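Local coordinates for Baccell_00875 (Bacteroides cellulosilyticus DSM 14838, PDB 5NO8), which is a polysaccharide lyase that probably cleaves the L-rhamnose to glucuronic acid linkage capping complex arabinogalactan proteins, at residues 172-177 and 195-200; 236-241 and 253-258; 240-243 and 247-250. One frame throughout, in Å; residues are numbered along the deposited sequence.

Contact 1 (172-177 and 195-200); sequences SAAYVN and GAIRNY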
# COMPACT_ATOMS: atom_id res chain seq x y z
N SER A 172 1.35 -21.75 6.15
CA SER A 172 2.54 -22.59 6.02
C SER A 172 3.49 -22.07 4.97
O SER A 172 4.67 -22.42 5.00
CB SER A 172 2.20 -24.05 5.68
OG SER A 172 1.23 -24.57 6.59
N ALA A 173 2.98 -21.26 4.03
CA ALA A 173 3.78 -20.70 2.95
C ALA A 173 3.94 -19.20 3.11
O ALA A 173 4.11 -18.46 2.13
CB ALA A 173 3.12 -21.02 1.63
N ALA A 174 3.90 -18.74 4.36
CA ALA A 174 4.14 -17.35 4.65
C ALA A 174 5.59 -16.96 4.32
O ALA A 174 6.48 -17.79 4.31
CB ALA A 174 3.84 -17.06 6.10
N TYR A 175 5.80 -15.67 4.07
CA TYR A 175 7.11 -15.15 3.78
C TYR A 175 7.18 -13.65 4.02
O TYR A 175 6.18 -12.97 4.17
CB TYR A 175 7.54 -15.49 2.34
CG TYR A 175 6.71 -14.86 1.25
CD1 TYR A 175 6.82 -13.50 0.94
CD2 TYR A 175 5.81 -15.62 0.52
CE1 TYR A 175 6.06 -12.93 -0.06
CE2 TYR A 175 5.07 -15.07 -0.49
CZ TYR A 175 5.21 -13.72 -0.78
OH TYR A 175 4.44 -13.15 -1.75
N VAL A 176 8.41 -13.15 4.02
CA VAL A 176 8.69 -11.73 3.91
C VAL A 176 9.77 -11.54 2.84
O VAL A 176 10.81 -12.21 2.85
CB VAL A 176 9.15 -11.09 5.24
CG1 VAL A 176 9.35 -9.61 5.03
CG2 VAL A 176 8.16 -11.32 6.38
N ASN A 177 9.48 -10.66 1.89
CA ASN A 177 10.45 -10.27 0.88
C ASN A 177 10.80 -8.82 1.15
O ASN A 177 9.98 -7.95 0.97
CB ASN A 177 9.84 -10.45 -0.50
CG ASN A 177 10.82 -10.14 -1.61
OD1 ASN A 177 12.04 -10.10 -1.38
ND2 ASN A 177 10.30 -9.89 -2.80
N GLY A 195 5.61 -24.91 10.60
CA GLY A 195 4.57 -24.10 11.25
C GLY A 195 4.00 -23.08 10.27
O GLY A 195 4.03 -23.29 9.05
N ALA A 196 3.45 -22.00 10.80
CA ALA A 196 2.69 -21.04 10.00
C ALA A 196 2.71 -19.64 10.59
O ALA A 196 2.87 -19.46 11.80
CB ALA A 196 1.26 -21.52 9.85
N ILE A 197 2.52 -18.66 9.71
CA ILE A 197 2.27 -17.29 10.12
C ILE A 197 0.90 -16.92 9.54
O ILE A 197 0.68 -17.01 8.32
CB ILE A 197 3.37 -16.32 9.65
CG1 ILE A 197 4.70 -16.61 10.35
CG2 ILE A 197 2.97 -14.85 9.88
CD1 ILE A 197 4.66 -16.47 11.86
N ARG A 198 -0.01 -16.52 10.42
CA ARG A 198 -1.39 -16.24 10.03
C ARG A 198 -1.70 -14.77 9.80
O ARG A 198 -2.71 -14.44 9.19
CB ARG A 198 -2.37 -16.81 11.06
CG ARG A 198 -2.35 -16.05 12.37
CD ARG A 198 -3.62 -16.09 13.19
NE ARG A 198 -3.29 -15.51 14.52
CZ ARG A 198 -3.49 -14.25 14.90
NH1 ARG A 198 -4.08 -13.34 14.11
NH2 ARG A 198 -3.11 -13.86 16.14
N ASN A 199 -0.90 -13.87 10.36
CA ASN A 199 -1.13 -12.45 10.22
C ASN A 199 0.08 -11.69 10.74
O ASN A 199 1.10 -12.30 11.06
CB ASN A 199 -2.39 -12.01 11.00
CG ASN A 199 -3.19 -10.98 10.23
OD1 ASN A 199 -2.61 -10.06 9.69
ND2 ASN A 199 -4.53 -11.15 10.18
N TYR A 200 0.00 -10.38 10.76
CA TYR A 200 1.01 -9.59 11.44
C TYR A 200 0.39 -8.39 12.14
O TYR A 200 -0.71 -7.98 11.84
CB TYR A 200 2.12 -9.16 10.48
CG TYR A 200 1.71 -8.11 9.46
CD1 TYR A 200 1.09 -8.50 8.28
CD2 TYR A 200 1.93 -6.75 9.67
CE1 TYR A 200 0.74 -7.58 7.32
CE2 TYR A 200 1.58 -5.80 8.71
CZ TYR A 200 0.95 -6.23 7.55
OH TYR A 200 0.57 -5.35 6.56
O HOH W 1 5.47 -24.43 7.01
O HOH W 2 1.98 -25.83 8.84

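Contact 2 (236-241 and 253-258); sequences EWHVFA and LEKGSV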
# COMPACT_ATOMS: atom_id res chain seq x y z
N GLU A 236 9.61 -22.62 12.06
CA GLU A 236 10.95 -22.50 11.54
C GLU A 236 10.92 -21.58 10.32
O GLU A 236 10.00 -21.64 9.50
CB GLU A 236 11.46 -23.89 11.15
CG GLU A 236 12.87 -23.91 10.59
CD GLU A 236 13.26 -25.26 10.01
OE1 GLU A 236 14.08 -25.94 10.66
OE2 GLU A 236 12.74 -25.66 8.94
N TRP A 237 11.93 -20.75 10.18
CA TRP A 237 12.08 -20.03 8.94
C TRP A 237 13.54 -19.91 8.55
O TRP A 237 14.42 -20.11 9.39
CB TRP A 237 11.41 -18.67 9.02
CG TRP A 237 11.82 -17.74 10.16
CD1 TRP A 237 13.08 -17.44 10.59
CD2 TRP A 237 10.94 -16.95 10.96
NE1 TRP A 237 13.04 -16.54 11.62
CE2 TRP A 237 11.73 -16.22 11.87
CE3 TRP A 237 9.56 -16.77 10.99
CZ2 TRP A 237 11.19 -15.32 12.78
CZ3 TRP A 237 9.01 -15.89 11.92
CH2 TRP A 237 9.82 -15.19 12.80
N HIS A 238 13.75 -19.59 7.27
CA HIS A 238 15.07 -19.32 6.71
C HIS A 238 15.12 -17.85 6.33
O HIS A 238 14.19 -17.38 5.67
CB HIS A 238 15.26 -20.10 5.45
CG HIS A 238 15.46 -21.56 5.65
ND1 HIS A 238 16.44 -22.26 4.99
CD2 HIS A 238 14.81 -22.46 6.43
CE1 HIS A 238 16.39 -23.53 5.35
NE2 HIS A 238 15.40 -23.69 6.21
N VAL A 239 16.19 -17.16 6.74
CA VAL A 239 16.47 -15.78 6.38
C VAL A 239 17.71 -15.76 5.51
O VAL A 239 18.71 -16.40 5.83
CB VAL A 239 16.65 -14.92 7.63
CG1 VAL A 239 17.01 -13.50 7.25
CG2 VAL A 239 15.39 -14.96 8.47
N PHE A 240 17.63 -15.11 4.36
CA PHE A 240 18.66 -15.30 3.32
C PHE A 240 18.72 -14.12 2.37
O PHE A 240 17.75 -13.41 2.15
CB PHE A 240 18.38 -16.56 2.50
CG PHE A 240 17.01 -16.57 1.86
CD1 PHE A 240 15.91 -17.08 2.58
CD2 PHE A 240 16.80 -16.06 0.59
CE1 PHE A 240 14.65 -17.08 2.02
CE2 PHE A 240 15.51 -16.06 0.03
CZ PHE A 240 14.44 -16.57 0.74
N ALA A 241 19.89 -13.96 1.78
CA ALA A 241 20.12 -12.95 0.77
C ALA A 241 19.56 -13.44 -0.55
O ALA A 241 19.58 -14.62 -0.85
CB ALA A 241 21.62 -12.71 0.62
N LEU A 253 10.88 -21.73 -3.39
CA LEU A 253 10.55 -23.07 -3.88
C LEU A 253 11.65 -24.10 -3.53
O LEU A 253 11.34 -25.23 -3.16
CB LEU A 253 10.30 -23.06 -5.38
CG LEU A 253 9.10 -22.24 -5.86
CD1 LEU A 253 9.08 -22.14 -7.38
CD2 LEU A 253 7.80 -22.85 -5.35
N GLU A 254 12.92 -23.68 -3.62
CA GLU A 254 14.03 -24.56 -3.24
C GLU A 254 13.97 -24.96 -1.81
O GLU A 254 14.33 -26.09 -1.47
CB GLU A 254 15.39 -23.90 -3.49
CG GLU A 254 15.70 -23.71 -4.95
CD GLU A 254 17.09 -23.16 -5.21
OE1 GLU A 254 17.58 -22.33 -4.40
OE2 GLU A 254 17.70 -23.60 -6.23
N LYS A 255 13.49 -24.06 -0.96
CA LYS A 255 13.37 -24.31 0.47
C LYS A 255 12.12 -25.12 0.80
O LYS A 255 11.86 -25.38 1.97
CB LYS A 255 13.43 -22.97 1.23
CG LYS A 255 14.86 -22.43 1.20
CD LYS A 255 15.01 -21.02 1.71
CE LYS A 255 16.39 -20.48 1.33
NZ LYS A 255 17.48 -21.22 2.03
N GLY A 256 11.35 -25.53 -0.21
CA GLY A 256 10.23 -26.45 -0.02
C GLY A 256 8.86 -25.81 0.19
O GLY A 256 7.90 -26.52 0.45
N SER A 257 8.77 -24.50 0.06
CA SER A 257 7.49 -23.81 0.19
C SER A 257 6.77 -23.76 -1.17
O SER A 257 7.19 -24.42 -2.13
CB SER A 257 7.70 -22.43 0.76
OG SER A 257 6.46 -21.83 1.10
N VAL A 258 5.63 -23.06 -1.24
CA VAL A 258 4.84 -22.99 -2.47
C VAL A 258 4.47 -21.56 -2.75
O VAL A 258 4.52 -20.70 -1.86
CB VAL A 258 3.56 -23.86 -2.40
CG1 VAL A 258 3.91 -25.31 -2.07
CG2 VAL A 258 2.56 -23.33 -1.38

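Contact 3 (240-243 and 247-250); sequences FAHN and DFRH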
# COMPACT_ATOMS: atom_id res chain seq x y z
N PHE A 240 17.63 -15.11 4.36
CA PHE A 240 18.66 -15.30 3.32
C PHE A 240 18.72 -14.12 2.37
O PHE A 240 17.75 -13.41 2.15
CB PHE A 240 18.38 -16.56 2.50
CG PHE A 240 17.01 -16.57 1.86
CD1 PHE A 240 15.91 -17.08 2.58
CD2 PHE A 240 16.80 -16.06 0.59
CE1 PHE A 240 14.65 -17.08 2.02
CE2 PHE A 240 15.51 -16.06 0.03
CZ PHE A 240 14.44 -16.57 0.74
N ALA A 241 19.89 -13.96 1.78
CA ALA A 241 20.12 -12.95 0.77
C ALA A 241 19.56 -13.44 -0.55
O ALA A 241 19.58 -14.62 -0.85
CB ALA A 241 21.62 -12.71 0.62
N HIS A 242 19.08 -12.51 -1.36
CA HIS A 242 18.65 -12.81 -2.71
C HIS A 242 18.83 -11.62 -3.64
O HIS A 242 19.11 -10.52 -3.21
CB HIS A 242 17.21 -13.38 -2.74
CG HIS A 242 16.15 -12.37 -2.42
ND1 HIS A 242 15.69 -11.47 -3.34
CD2 HIS A 242 15.49 -12.11 -1.27
CE1 HIS A 242 14.75 -10.71 -2.79
NE2 HIS A 242 14.62 -11.07 -1.53
N ASN A 243 18.68 -11.88 -4.92
CA ASN A 243 18.97 -10.89 -5.96
C ASN A 243 17.78 -10.26 -6.62
O ASN A 243 17.93 -9.55 -7.61
CB ASN A 243 19.89 -11.52 -7.00
CG ASN A 243 21.31 -11.64 -6.50
OD1 ASN A 243 21.82 -10.75 -5.81
ND2 ASN A 243 21.96 -12.75 -6.85
N ASP A 247 14.64 -14.43 -8.06
CA ASP A 247 15.57 -15.20 -7.26
C ASP A 247 14.92 -15.55 -5.93
O ASP A 247 15.04 -16.69 -5.46
CB ASP A 247 16.84 -14.38 -7.05
CG ASP A 247 17.97 -15.18 -6.44
OD1 ASP A 247 18.15 -16.35 -6.80
OD2 ASP A 247 18.72 -14.62 -5.61
N PHE A 248 14.21 -14.59 -5.34
CA PHE A 248 13.42 -14.85 -4.11
C PHE A 248 12.45 -16.01 -4.32
O PHE A 248 12.44 -16.97 -3.55
CB PHE A 248 12.66 -13.62 -3.65
CG PHE A 248 11.75 -13.87 -2.48
CD1 PHE A 248 12.26 -13.98 -1.18
CD2 PHE A 248 10.39 -14.02 -2.67
CE1 PHE A 248 11.43 -14.22 -0.10
CE2 PHE A 248 9.53 -14.30 -1.59
CZ PHE A 248 10.06 -14.38 -0.30
N ARG A 249 11.68 -15.94 -5.39
CA ARG A 249 10.72 -17.01 -5.68
C ARG A 249 11.35 -18.37 -5.89
O ARG A 249 10.87 -19.40 -5.38
CB ARG A 249 9.86 -16.65 -6.90
CG ARG A 249 8.79 -15.62 -6.58
CD ARG A 249 7.83 -15.42 -7.74
NE ARG A 249 8.43 -14.66 -8.82
CZ ARG A 249 8.33 -13.34 -9.01
NH1 ARG A 249 7.66 -12.53 -8.20
NH2 ARG A 249 8.93 -12.80 -10.05
N HIS A 250 12.47 -18.38 -6.60
CA HIS A 250 13.22 -19.61 -6.84
C HIS A 250 13.69 -20.23 -5.52
O HIS A 250 13.51 -21.42 -5.28
CB HIS A 250 14.43 -19.33 -7.76
CG HIS A 250 15.22 -20.55 -8.10
ND1 HIS A 250 14.73 -21.57 -8.90
CD2 HIS A 250 16.46 -20.95 -7.73
CE1 HIS A 250 15.63 -22.53 -9.01
NE2 HIS A 250 16.69 -22.18 -8.30

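Contact 1 (172-177 and 195-200)
Backbone carries most of the meeting between Ser172 and Gly195. The CA of Ser172 lies 3.4 Å from the carbonyl O of Gly195, and the angle of 161° at the hydrogen marks a nearly straight CA-H...O contact. In this pairing two loops approach at main-chain distance without any direct conventional hydrogen bond between the two segments, and the CA atoms of Ser172 and Ala196 come within 4.3 Å of each other.

Water offers the conventional polar links between them. One water molecule stands 2.7 Å from Gly195 O. It also lies within bonding distance of the carbonyl O of Ser172, though it has more acceptors near it than protons to give, so donation to both carbonyls at once is not secure. A second water lies 2.7 Å from Ser172 OG and gives a weak bond to Gly195 O. The strongest partner of the hydroxyl is outside the pair: the backbone N of Gln327, which donates to OG.

The apolar part consists of short side chains. Ala174 directs its methyl toward 195-200, where Ala174 CB touches Ile197 CB at 3.7 Å, meeting the branch point of the isoleucine while the far end of that side chain leads away. Ala196 CB rests 3.7 Å from the backbone N of Ser172, a methyl set against main chain.

In the fold this is plain packing, where the loop entering strand 175-180 passes the connection between strands 187-194 and 199-203. Strands 175-180 and 187-194 are antiparallel neighbours in one sheet, whereas 199-203 belongs to another, so 195-200 carries the chain from sheet to sheet. Val192 of strand 187-194 touches both Ala174 and Ile197, and Leu220 of strand 217-221 also packs on Ile197.

Contact 2 (236-241 and 253-258)
Lys255 lays its CE over the Phe240 ring and turns its amine to His238. CE stands 4.0 Å from the centroid of the Phe240 ring, 23° off the ring normal, a CH-pi contact over the face; the ring atom nearest to Lys255 CE is Phe240 CD1, at 3.7 Å. The amine approaches the edge of the His238 imidazole, near the ring plane, and Lys255 NZ gives His238 ND1 a weak hydrogen bond of 3.3 Å. Farther back along the side chain, Lys255 CD packs against His238 CB at 3.9 Å.

One bend serves both partners: the lysine runs extended as far as CE and turns only at chi4 (-66°), bringing NZ round to the histidine while CE stays on the phenylalanine. Lys255 itself is placed by the end of helix 245-254, a Schellman motif in which Gly256 takes the positive phi of 94° and Gly256 N bonds to Leu253 O at 3.0 Å.

The stronger hold on the amine comes from the salt bridge to Asp122 on the adjacent strand 122-131. With an alanine at Lys255, Asp122 would probably lose its cationic mate and the Phe240 face its CE cover. On the strand side, His238 and Phe240 are two residues apart and both point toward 253-258, and the backbone of His238 pairs with Val191 of strand 187-194.

Contact 3 (240-243 and 247-250)
Asp247 OD2 accepts the backbone N-H of Asn243 at an N...OD2 distance of 2.8 Å, with an N-H...O angle of 150°, through its anti lone pair, the one turned away from the other carboxylate oxygen. With CG anti to the backbone N, the carboxylate swings from the first turn of helix 245-254 back to the end of strand 232-242, where Asp247 OD2 also lies 3.4 Å from His242 CA.

One residue on, Phe248 puts its CB over the centre of the His242 ring, 3.7 Å from the centroid and 8° off the normal, a CH-pi contact. The two rings themselves meet obliquely, their planes at 54°, and Phe248 CD1 comes 3.7 Å from His242 CD2. Phe248 CD1 also meets Phe240, whose CZ lies 3.9 Å away; the two side chains cross at about a right angle.

The imidazole is fixed at both nitrogens: ND1 bonds with the N of Gly244, and NE2 has a weak bond with Asn177 OD1. Since Gly244 N can only donate, ND1 acts as the acceptor there and NE2 probably carries the proton, consistent with a neutral ring whose face is covered by the Phe248 CB methylene, although the carboxylate of Asp247 is nearby.

Contacts 2 and 3 lie in succession on the same two elements, strand 232-242 and helix 245-254, with centres about 9 Å apart; Phe240 is common to both, meeting Lys255 just past the helix in one and Phe248 in its early part in the other. Contact 1 flanks them from the loop that leads into strand 175-180 of the same sheet, its centre about 11 Å from that of contact 2 and 16 Å from that of contact 3. Its segments touch contact 2 where Ala173 CA meets Ser257 OG at 3.4 Å, and contact 3 where Tyr175 CD1 meets Phe248 CZ at 3.6 Å. Contacts 2 and 3 thus join helix 245-254 and its end to the sheet, while contact 1 packs loop on loop beside them.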